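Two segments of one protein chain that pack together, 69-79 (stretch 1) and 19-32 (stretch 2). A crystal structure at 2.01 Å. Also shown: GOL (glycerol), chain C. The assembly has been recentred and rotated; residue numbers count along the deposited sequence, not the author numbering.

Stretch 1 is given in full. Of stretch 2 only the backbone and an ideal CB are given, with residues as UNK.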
ATOM      1  N   GLU A  69      16.093   9.033   5.715  1.00 33.45           N
ATOM      2  CA  GLU A  69      15.709  10.242   6.445  1.00 38.33           C
ATOM      3  C   GLU A  69      15.703  10.039   7.957  1.00 39.69           C
ATOM      4  O   GLU A  69      15.974  10.977   8.673  1.00 36.99           O
ATOM      5  CB  GLU A  69      14.340  10.744   5.956  1.00 35.54           C
ATOM      6  CG  GLU A  69      14.433  11.331   4.557  1.00 42.95           C
ATOM      7  CD  GLU A  69      15.322  12.567   4.498  1.00 44.65           C
ATOM      8  OE1 GLU A  69      15.123  13.481   5.329  1.00 45.13           O
ATOM      9  OE2 GLU A  69      16.215  12.626   3.639  1.00 39.14           O
ATOM     10  N   ARG A  70      15.388   8.828   8.431  1.00 33.68           N
ATOM     11  CA  ARG A  70      15.429   8.518   9.863  1.00 34.55           C
ATOM     12  C   ARG A  70      16.810   8.093  10.349  1.00 35.78           C
ATOM     13  O   ARG A  70      17.005   7.886  11.546  1.00 34.39           O
ATOM     14  CB  ARG A  70      14.409   7.441  10.232  1.00 35.72           C
ATOM     15  CG  ARG A  70      12.967   7.943  10.258  1.00 34.40           C
ATOM     16  CD  ARG A  70      12.680   8.769  11.498  1.00 35.17           C
ATOM     17  NE  ARG A  70      11.561   9.687  11.209  1.00 39.65           N
ATOM     18  CZ  ARG A  70      11.185  10.696  11.985  1.00 37.86           C
ATOM     19  NH1 ARG A  70      11.796  10.912  13.144  1.00 33.15           N
ATOM     20  NH2 ARG A  70      10.202  11.495  11.602  1.00 38.39           N
ATOM     21  N   GLY A  71      17.780   8.004   9.442  1.00 35.16           N
ATOM     22  CA  GLY A  71      19.121   7.626   9.820  1.00 34.87           C
ATOM     23  C   GLY A  71      19.290   6.134  10.110  1.00 35.93           C
ATOM     24  O   GLY A  71      20.292   5.735  10.688  1.00 38.63           O
ATOM     25  N   PHE A  72      18.353   5.300   9.684  1.00 36.27           N
ATOM     26  CA  PHE A  72      18.522   3.849   9.811  1.00 35.12           C
ATOM     27  C   PHE A  72      19.615   3.331   8.880  1.00 40.57           C
ATOM     28  O   PHE A  72      20.270   2.357   9.214  1.00 41.84           O
ATOM     29  CB  PHE A  72      17.225   3.070   9.523  1.00 35.31           C
ATOM     30  CG  PHE A  72      16.026   3.482  10.356  1.00 29.88           C
ATOM     31  CD1 PHE A  72      16.173   4.027  11.619  1.00 38.70           C
ATOM     32  CD2 PHE A  72      14.753   3.303   9.851  1.00 32.37           C
ATOM     33  CE1 PHE A  72      15.067   4.399  12.354  1.00 37.65           C
ATOM     34  CE2 PHE A  72      13.656   3.673  10.567  1.00 34.74           C
ATOM     35  CZ  PHE A  72      13.804   4.217  11.829  1.00 31.04           C
ATOM     36  N   VAL A  73      19.775   3.958   7.709  1.00 35.46           N
ATOM     37  CA  VAL A  73      20.906   3.698   6.794  1.00 35.69           C
ATOM     38  C   VAL A  73      21.431   5.051   6.282  1.00 35.15           C
ATOM     39  O   VAL A  73      20.733   6.075   6.403  1.00 35.94           O
ATOM     40  CB  VAL A  73      20.511   2.788   5.569  1.00 35.55           C
ATOM     41  CG1 VAL A  73      20.139   1.381   6.016  1.00 31.00           C
ATOM     42  CG2 VAL A  73      19.387   3.413   4.734  1.00 32.93           C
ATOM     43  N   THR A  74      22.633   5.074   5.713  1.00 34.62           N
ATOM     44  CA  THR A  74      23.124   6.302   5.102  1.00 36.56           C
ATOM     45  C   THR A  74      22.495   6.497   3.705  1.00 38.29           C
ATOM     46  O   THR A  74      21.920   5.568   3.078  1.00 34.01           O
ATOM     47  CB  THR A  74      24.653   6.358   4.961  1.00 41.22           C
ATOM     48  OG1 THR A  74      25.052   5.439   3.938  1.00 38.43           O
ATOM     49  CG2 THR A  74      25.417   6.110   6.312  1.00 39.67           C
ATOM     50  N   ARG A  75      22.564   7.727   3.222  1.00 33.65           N
ATOM     51  CA  ARG A  75      22.056   8.026   1.915  1.00 36.37           C
ATOM     52  C   ARG A  75      22.798   7.244   0.825  1.00 34.97           C
ATOM     53  O   ARG A  75      22.206   6.859  -0.153  1.00 36.10           O
ATOM     54  CB  ARG A  75      22.180   9.506   1.589  1.00 40.03           C
ATOM     55  CG  ARG A  75      21.231   9.867   0.448  1.00 46.51           C
ATOM     56  CD  ARG A  75      21.720  11.076  -0.269  1.00 53.37           C
ATOM     57  NE  ARG A  75      20.930  11.398  -1.452  1.00 49.42           N
ATOM     58  CZ  ARG A  75      19.818  12.121  -1.472  1.00 39.31           C
ATOM     59  NH1 ARG A  75      19.237  12.575  -0.372  1.00 37.58           N
ATOM     60  NH2 ARG A  75      19.278  12.373  -2.632  1.00 42.23           N
ATOM     61  N   GLU A  76      24.100   7.078   0.991  1.00 35.47           N
ATOM     62  CA  GLU A  76      24.900   6.310   0.048  1.00 41.28           C
ATOM     63  C   GLU A  76      24.436   4.848   0.082  1.00 37.94           C
ATOM     64  O   GLU A  76      24.288   4.244  -0.968  1.00 34.50           O
ATOM     65  CB  GLU A  76      26.402   6.430   0.348  1.00 43.30           C
ATOM     66  CG  GLU A  76      26.977   7.851   0.205  1.00 55.63           C
ATOM     67  CD  GLU A  76      26.385   8.875   1.211  1.00 73.30           C
ATOM     68  OE1 GLU A  76      26.166   8.560   2.423  1.00 53.87           O
ATOM     69  OE2 GLU A  76      26.105  10.023   0.793  1.00 87.41           O
ATOM     70  N   GLN A  77      24.167   4.300   1.272  1.00 33.58           N
ATOM     71  CA  GLN A  77      23.682   2.922   1.352  1.00 34.24           C
ATOM     72  C   GLN A  77      22.341   2.770   0.702  1.00 32.56           C
ATOM     73  O   GLN A  77      22.097   1.781  -0.002  1.00 31.73           O
ATOM     74  CB  GLN A  77      23.587   2.400   2.774  1.00 34.12           C
ATOM     75  CG  GLN A  77      24.911   2.200   3.477  1.00 39.32           C
ATOM     76  CD  GLN A  77      24.696   1.900   4.963  1.00 47.61           C
ATOM     77  OE1 GLN A  77      23.981   2.601   5.673  1.00 38.15           O
ATOM     78  NE2 GLN A  77      25.279   0.823   5.412  1.00 53.81           N
ATOM     79  N   GLY A  78      21.457   3.720   0.957  1.00 30.07           N
ATOM     80  CA  GLY A  78      20.126   3.640   0.448  1.00 31.24           C
ATOM     81  C   GLY A  78      20.078   3.763  -1.074  1.00 31.26           C
ATOM     82  O   GLY A  78      19.324   3.057  -1.747  1.00 32.05           O
ATOM     83  N   ALA A  79      20.893   4.665  -1.607  1.00 33.15           N
ATOM     84  CA  ALA A  79      21.016   4.867  -3.061  1.00 31.73           C
ATOM     85  C   ALA A  79      21.572   3.612  -3.736  1.00 29.77           C
ATOM     86  O   ALA A  79      21.117   3.199  -4.811  1.00 29.37           O
ATOM     87  CB  ALA A  79      21.900   6.083  -3.348  1.00 29.57           C
ATOM     88  N   UNK A  19       7.198   5.407  18.099  1.00 36.21           N
ATOM     89  CA  UNK A  19       7.060   5.451  16.648  1.00 35.66           C
ATOM     90  C   UNK A  19       8.352   5.097  15.970  1.00 32.26           C
ATOM     91  O   UNK A  19       8.349   4.319  15.036  1.00 30.67           O
ATOM     92  CB  UNK A  19       6.593   6.834  16.189  1.00 35.66           C
ATOM     93  N   UNK A  20       9.450   5.657  16.459  1.00 32.84           N
ATOM     94  CA  UNK A  20      10.756   5.431  15.900  1.00 36.96           C
ATOM     95  C   UNK A  20      11.158   3.967  16.049  1.00 37.77           C
ATOM     96  O   UNK A  20      11.643   3.379  15.095  1.00 33.50           O
ATOM     97  CB  UNK A  20      11.785   6.345  16.568  1.00 36.96           C
ATOM     98  N   UNK A  21      10.911   3.374  17.212  1.00 35.32           N
ATOM     99  CA  UNK A  21      11.201   1.937  17.380  1.00 35.97           C
ATOM    100  C   UNK A  21      10.363   1.089  16.409  1.00 34.10           C
ATOM    101  O   UNK A  21      10.887   0.167  15.770  1.00 33.89           O
ATOM    102  CB  UNK A  21      10.927   1.504  18.822  1.00 35.97           C
ATOM    103  N   UNK A  22       9.080   1.406  16.255  1.00 31.37           N
ATOM    104  CA  UNK A  22       8.223   0.625  15.360  1.00 30.00           C
ATOM    105  C   UNK A  22       8.748   0.721  13.907  1.00 33.15           C
ATOM    106  O   UNK A  22       8.891  -0.286  13.196  1.00 30.65           O
ATOM    107  CB  UNK A  22       6.777   1.117  15.444  1.00 30.00           C
ATOM    108  N   UNK A  23       9.111   1.929  13.490  1.00 31.16           N
ATOM    109  CA  UNK A  23       9.648   2.123  12.150  1.00 29.39           C
ATOM    110  C   UNK A  23      10.979   1.392  11.956  1.00 28.86           C
ATOM    111  O   UNK A  23      11.209   0.755  10.927  1.00 30.45           O
ATOM    112  CB  UNK A  23       9.827   3.617  11.871  1.00 29.39           C
ATOM    113  N   UNK A  24      11.863   1.497  12.937  1.00 31.36           N
ATOM    114  CA  UNK A  24      13.188   0.890  12.853  1.00 33.37           C
ATOM    115  C   UNK A  24      13.129  -0.637  12.840  1.00 32.46           C
ATOM    116  O   UNK A  24      13.838  -1.260  12.077  1.00 29.86           O
ATOM    117  CB  UNK A  24      14.052   1.363  14.024  1.00 33.37           C
ATOM    118  N   UNK A  25      12.323  -1.231  13.713  1.00 32.14           N
ATOM    119  CA  UNK A  25      12.227  -2.682  13.776  1.00 32.45           C
ATOM    120  C   UNK A  25      11.573  -3.235  12.500  1.00 30.75           C
ATOM    121  O   UNK A  25      12.034  -4.244  11.952  1.00 28.73           O
ATOM    122  CB  UNK A  25      11.434  -3.108  15.013  1.00 32.45           C
ATOM    123  N   UNK A  26      10.529  -2.565  12.021  1.00 29.68           N
ATOM    124  CA  UNK A  26       9.803  -3.006  10.837  1.00 26.89           C
ATOM    125  C   UNK A  26      10.685  -2.844   9.588  1.00 25.87           C
ATOM    126  O   UNK A  26      10.595  -3.618   8.641  1.00 27.52           O
ATOM    127  CB  UNK A  26       8.500  -2.219  10.684  1.00 26.89           C
ATOM    128  N   UNK A  27      11.536  -1.831   9.595  1.00 27.43           N
ATOM    129  CA  UNK A  27      12.433  -1.541   8.481  1.00 29.44           C
ATOM    130  C   UNK A  27      13.335  -2.752   8.162  1.00 28.87           C
ATOM    131  O   UNK A  27      13.727  -2.967   7.009  1.00 30.09           O
ATOM    132  CB  UNK A  27      13.287  -0.313   8.803  1.00 29.44           C
ATOM    133  N   UNK A  28      13.663  -3.530   9.183  1.00 27.92           N
ATOM    134  CA  UNK A  28      14.456  -4.745   8.998  1.00 27.93           C
ATOM    135  C   UNK A  28      13.854  -5.680   7.921  1.00 26.70           C
ATOM    136  O   UNK A  28      14.598  -6.366   7.252  1.00 27.18           O
ATOM    137  CB  UNK A  28      14.570  -5.490  10.330  1.00 27.93           C
ATOM    138  N   UNK A  29      12.526  -5.723   7.816  1.00 28.30           N
ATOM    139  CA  UNK A  29      11.857  -6.589   6.852  1.00 29.54           C
ATOM    140  C   UNK A  29      12.291  -6.247   5.409  1.00 29.06           C
ATOM    141  O   UNK A  29      12.387  -7.129   4.578  1.00 27.26           O
ATOM    142  CB  UNK A  29      10.339  -6.461   6.997  1.00 29.54           C
ATOM    143  N   UNK A  30      12.458  -4.954   5.124  1.00 25.79           N
ATOM    144  CA  UNK A  30      12.726  -4.472   3.806  1.00 25.77           C
ATOM    145  C   UNK A  30      14.197  -4.270   3.499  1.00 26.61           C
ATOM    146  O   UNK A  30      14.549  -4.109   2.332  1.00 30.95           O
ATOM    147  CB  UNK A  30      11.974  -3.156   3.594  1.00 25.77           C
ATOM    148  N   UNK A  31      15.030  -4.214   4.533  1.00 29.43           N
ATOM    149  CA  UNK A  31      16.439  -3.969   4.382  1.00 30.29           C
ATOM    150  C   UNK A  31      17.211  -5.284   4.576  1.00 30.91           C
ATOM    151  O   UNK A  31      17.700  -5.852   3.622  1.00 34.06           O
ATOM    152  CB  UNK A  31      16.906  -2.901   5.373  1.00 30.29           C
ATOM    153  N   UNK A  32      17.311  -5.743   5.813  1.00 31.55           N
ATOM    154  CA  UNK A  32      18.059  -6.952   6.148  1.00 34.48           C
ATOM    155  C   UNK A  32      17.447  -8.205   5.521  1.00 30.29           C
ATOM    156  O   UNK A  32      18.147  -9.072   5.108  1.00 33.71           O
ATOM    157  CB  UNK A  32      18.129  -7.117   7.668  1.00 34.48           C
TER
HETATM  158  C1  GOL C 501      19.092  -1.578   9.319  1.00 53.61           C
HETATM  159  O1  GOL C 501      17.992  -2.466   9.543  1.00 38.83           O
HETATM  160  C2  GOL C 501      20.200  -2.026  10.260  1.00 64.23           C
HETATM  161  O2  GOL C 501      20.879  -3.120   9.634  1.00 67.43           O
HETATM  162  C3  GOL C 501      21.174  -0.891  10.493  1.00 81.81           C
HETATM  163  O3  GOL C 501      21.584  -0.439   9.197  1.00 82.54           O

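From position 19 the backbone follows a helix that runs past the loop of stretch 1, so the positions turned toward Phe 72 and Val 73 recur with the helical repeat. At position 19, phi/psi are helical and the ideal CB has nothing of stretch 1 within 5.5 Å; many residues would fit, and the deposited one is selenomethionine, Met 19.

Position 20 directs CA-to-CB sideways, with the Phe 72 ring and the Arg 70 side chain at some distance. A small or medium side chain, polar or apolar, would suit. It is Thr 20: its CG2 lies 4.4 Å from Phe 72 CE1, while a water O accepts from Arg 70 NH1 at 2.7 Å and donates a weak bond to Thr 20 OG1 at 3.3 Å, linking the two residues without direct contact.

Position 21 points away and position 22 is out of reach, so stretch 1 constrains neither; they are Leu 21 and Val 22.

At position 23 the CB points toward stretch 1, 4.0 Å from Phe 72 CZ, with the Arg 70 guanidinium farther along. An aliphatic stem would pack on the ring, and a polar or acidic end could approach the arginine; Met, Gln or Glu are all plausible. The residue is Gln 23. Its OE1, 3.9 Å from Arg 70 NE, is too distant for a hydrogen bond, and both ends of its amide are bonded elsewhere in the structure.

Position 24 sends its CB sideways, yet the ideal CB is 3.6 Å from Phe 72 CZ. The backbone itself covers the ring, and beyond CB a long, flexible chain, such as Lys, Arg, Gln or Met, would suit. Lys 24 occupies it: its CA sits over one face of Phe 72, 3.9 Å from the ring centroid, a CH-pi contact that depends on the main chain more than on the residue type.

Position 25 points away and 26 is out of reach; many side chains would suit. Gln 25 leaves stretch 1 untouched; Thr 26 bonds its OG1 to Val 22 O at 2.6 Å, back along the helix.

Position 27 points toward stretch 1, its CB 4.0 Å from Phe 72 CD2 and Val 73 beyond. This apolar surface calls for Leu, Met or an aromatic. Phe 27 fills it: CG is 3.9 Å from Phe 72 CD2, the two rings meeting obliquely at 49°, and CE2 at its edge is 3.9 Å from Val 73 CG1.

Positions 28, 29 and 30 lie out of reach, and stretch 1 sets no limit; they are Arg 28, Tyr 29 and Phe 30.

Position 31 again points toward stretch 1, but its CB is 5.4 Å from Val 73 CG1, leaving space that a large apolar side chain could span. Trp 31 does so. Val 73 CG1 lies over its six-membered ring, 3.7 Å from the centroid, and CH2 reaches Gln 77 O at 3.5 Å.

Position 32 is beyond stretch 1 but near the glycerol hydroxyls, where a polar side chain able to donate or accept would suit: Asp 32 OD1 accepts from GOL O1 at 2.7 Å.

Stretch 2 19-32: MTLVQKQTFRYFWD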
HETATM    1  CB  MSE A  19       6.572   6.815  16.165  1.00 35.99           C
HETATM    2  CG  MSE A  19       5.100   7.049  16.469  1.00 34.58           C
HETATM    3 SE   MSE A  19       4.355   8.652  15.646  0.75 31.22          SE
HETATM    4  CE  MSE A  19       5.110   9.966  16.857  1.00 32.97           C
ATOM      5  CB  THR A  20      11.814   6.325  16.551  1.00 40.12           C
ATOM      6  OG1 THR A  20      11.481   7.689  16.272  1.00 38.23           O
ATOM      7  CG2 THR A  20      13.250   5.984  16.027  1.00 35.86           C
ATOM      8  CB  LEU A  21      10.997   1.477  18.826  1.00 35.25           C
ATOM      9  CG  LEU A  21      11.259  -0.014  19.107  1.00 36.83           C
ATOM     10  CD1 LEU A  21      12.722  -0.331  18.850  1.00 33.13           C
ATOM     11  CD2 LEU A  21      10.894  -0.383  20.556  1.00 36.99           C
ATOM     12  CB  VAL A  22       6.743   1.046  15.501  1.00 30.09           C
ATOM     13  CG1 VAL A  22       5.861   0.455  14.382  1.00 26.93           C
ATOM     14  CG2 VAL A  22       6.255   0.643  16.889  1.00 29.84           C
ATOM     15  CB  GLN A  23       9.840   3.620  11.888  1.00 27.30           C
ATOM     16  CG  GLN A  23       8.561   4.420  11.755  1.00 26.77           C
ATOM     17  CD  GLN A  23       8.875   5.862  11.375  1.00 32.42           C
ATOM     18  OE1 GLN A  23       9.406   6.606  12.209  1.00 32.11           O
ATOM     19  NE2 GLN A  23       8.591   6.253  10.106  1.00 27.45           N
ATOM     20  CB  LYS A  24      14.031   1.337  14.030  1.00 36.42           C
ATOM     21  CG  LYS A  24      15.533   0.962  14.011  1.00 40.03           C
ATOM     22  CD  LYS A  24      16.162   1.564  15.295  1.00 39.58           C
ATOM     23  CE  LYS A  24      17.644   1.300  15.455  1.00 48.79           C
ATOM     24  NZ  LYS A  24      18.408   1.922  14.353  1.00 41.58           N
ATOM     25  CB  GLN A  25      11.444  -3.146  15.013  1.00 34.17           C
ATOM     26  CG  GLN A  25      11.666  -4.626  15.363  1.00 31.30           C
ATOM     27  CD  GLN A  25      12.778  -4.820  16.366  1.00 31.78           C
ATOM     28  OE1 GLN A  25      13.667  -3.971  16.498  1.00 33.49           O
ATOM     29  NE2 GLN A  25      12.727  -5.912  17.091  1.00 30.45           N
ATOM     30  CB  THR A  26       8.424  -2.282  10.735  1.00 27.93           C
ATOM     31  OG1 THR A  26       7.757  -2.337  12.022  1.00 27.60           O
ATOM     32  CG2 THR A  26       7.512  -2.913   9.663  1.00 26.59           C
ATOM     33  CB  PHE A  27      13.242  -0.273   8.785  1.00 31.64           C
ATOM     34  CG  PHE A  27      14.246   0.101   7.735  1.00 29.08           C
ATOM     35  CD1 PHE A  27      13.844   0.698   6.561  1.00 35.47           C
ATOM     36  CD2 PHE A  27      15.586  -0.119   7.941  1.00 30.63           C
ATOM     37  CE1 PHE A  27      14.771   1.064   5.598  1.00 36.48           C
ATOM     38  CE2 PHE A  27      16.528   0.227   6.983  1.00 31.53           C
ATOM     39  CZ  PHE A  27      16.117   0.832   5.804  1.00 29.61           C
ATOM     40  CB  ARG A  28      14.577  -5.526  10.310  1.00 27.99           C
ATOM     41  CG  ARG A  28      15.515  -4.945  11.350  1.00 30.14           C
ATOM     42  CD  ARG A  28      15.251  -5.616  12.685  1.00 32.34           C
ATOM     43  NE  ARG A  28      16.102  -5.174  13.783  1.00 32.37           N
ATOM     44  CZ  ARG A  28      16.122  -5.743  14.990  1.00 31.61           C
ATOM     45  NH1 ARG A  28      15.314  -6.778  15.274  1.00 31.56           N
ATOM     46  NH2 ARG A  28      16.960  -5.301  15.911  1.00 33.93           N
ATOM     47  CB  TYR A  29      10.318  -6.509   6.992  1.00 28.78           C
ATOM     48  CG  TYR A  29       9.585  -7.549   6.172  1.00 27.28           C
ATOM     49  CD1 TYR A  29       9.304  -7.328   4.818  1.00 26.43           C
ATOM     50  CD2 TYR A  29       9.215  -8.781   6.728  1.00 30.93           C
ATOM     51  CE1 TYR A  29       8.675  -8.283   4.039  1.00 25.80           C
ATOM     52  CE2 TYR A  29       8.576  -9.760   5.948  1.00 29.96           C
ATOM     53  CZ  TYR A  29       8.294  -9.505   4.605  1.00 28.46           C
ATOM     54  OH  TYR A  29       7.676 -10.463   3.808  1.00 27.23           O
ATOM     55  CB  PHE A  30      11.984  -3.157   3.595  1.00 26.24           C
ATOM     56  CG  PHE A  30      10.516  -3.329   3.631  1.00 26.91           C
ATOM     57  CD1 PHE A  30       9.860  -3.920   2.550  1.00 22.42           C
ATOM     58  CD2 PHE A  30       9.804  -3.057   4.790  1.00 26.87           C
ATOM     59  CE1 PHE A  30       8.509  -4.140   2.592  1.00 23.11           C
ATOM     60  CE2 PHE A  30       8.437  -3.280   4.847  1.00 26.88           C
ATOM     61  CZ  PHE A  30       7.780  -3.818   3.732  1.00 24.92           C
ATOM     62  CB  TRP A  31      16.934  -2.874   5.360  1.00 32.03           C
ATOM     63  CG  TRP A  31      18.327  -2.516   5.068  1.00 31.27           C
ATOM     64  CD1 TRP A  31      19.444  -2.986   5.689  1.00 33.63           C
ATOM     65  CD2 TRP A  31      18.773  -1.657   4.023  1.00 29.42           C
ATOM     66  NE1 TRP A  31      20.561  -2.449   5.101  1.00 32.37           N
ATOM     67  CE2 TRP A  31      20.167  -1.631   4.072  1.00 32.38           C
ATOM     68  CE3 TRP A  31      18.116  -0.869   3.072  1.00 28.44           C
ATOM     69  CZ2 TRP A  31      20.925  -0.866   3.201  1.00 32.82           C
ATOM     70  CZ3 TRP A  31      18.865  -0.108   2.218  1.00 29.91           C
ATOM     71  CH2 TRP A  31      20.248  -0.120   2.271  1.00 28.52           C
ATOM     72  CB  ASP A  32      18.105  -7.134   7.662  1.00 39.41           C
ATOM     73  CG  ASP A  32      18.621  -5.880   8.386  1.00 46.79           C
ATOM     74  OD1 ASP A  32      17.842  -4.939   8.586  1.00 36.87           O
ATOM     75  OD2 ASP A  32      19.803  -5.845   8.720  1.00 57.57           O
TER
HETATM   76  O   HOH W   1      13.636   9.545  14.536  1.00 39.78           O
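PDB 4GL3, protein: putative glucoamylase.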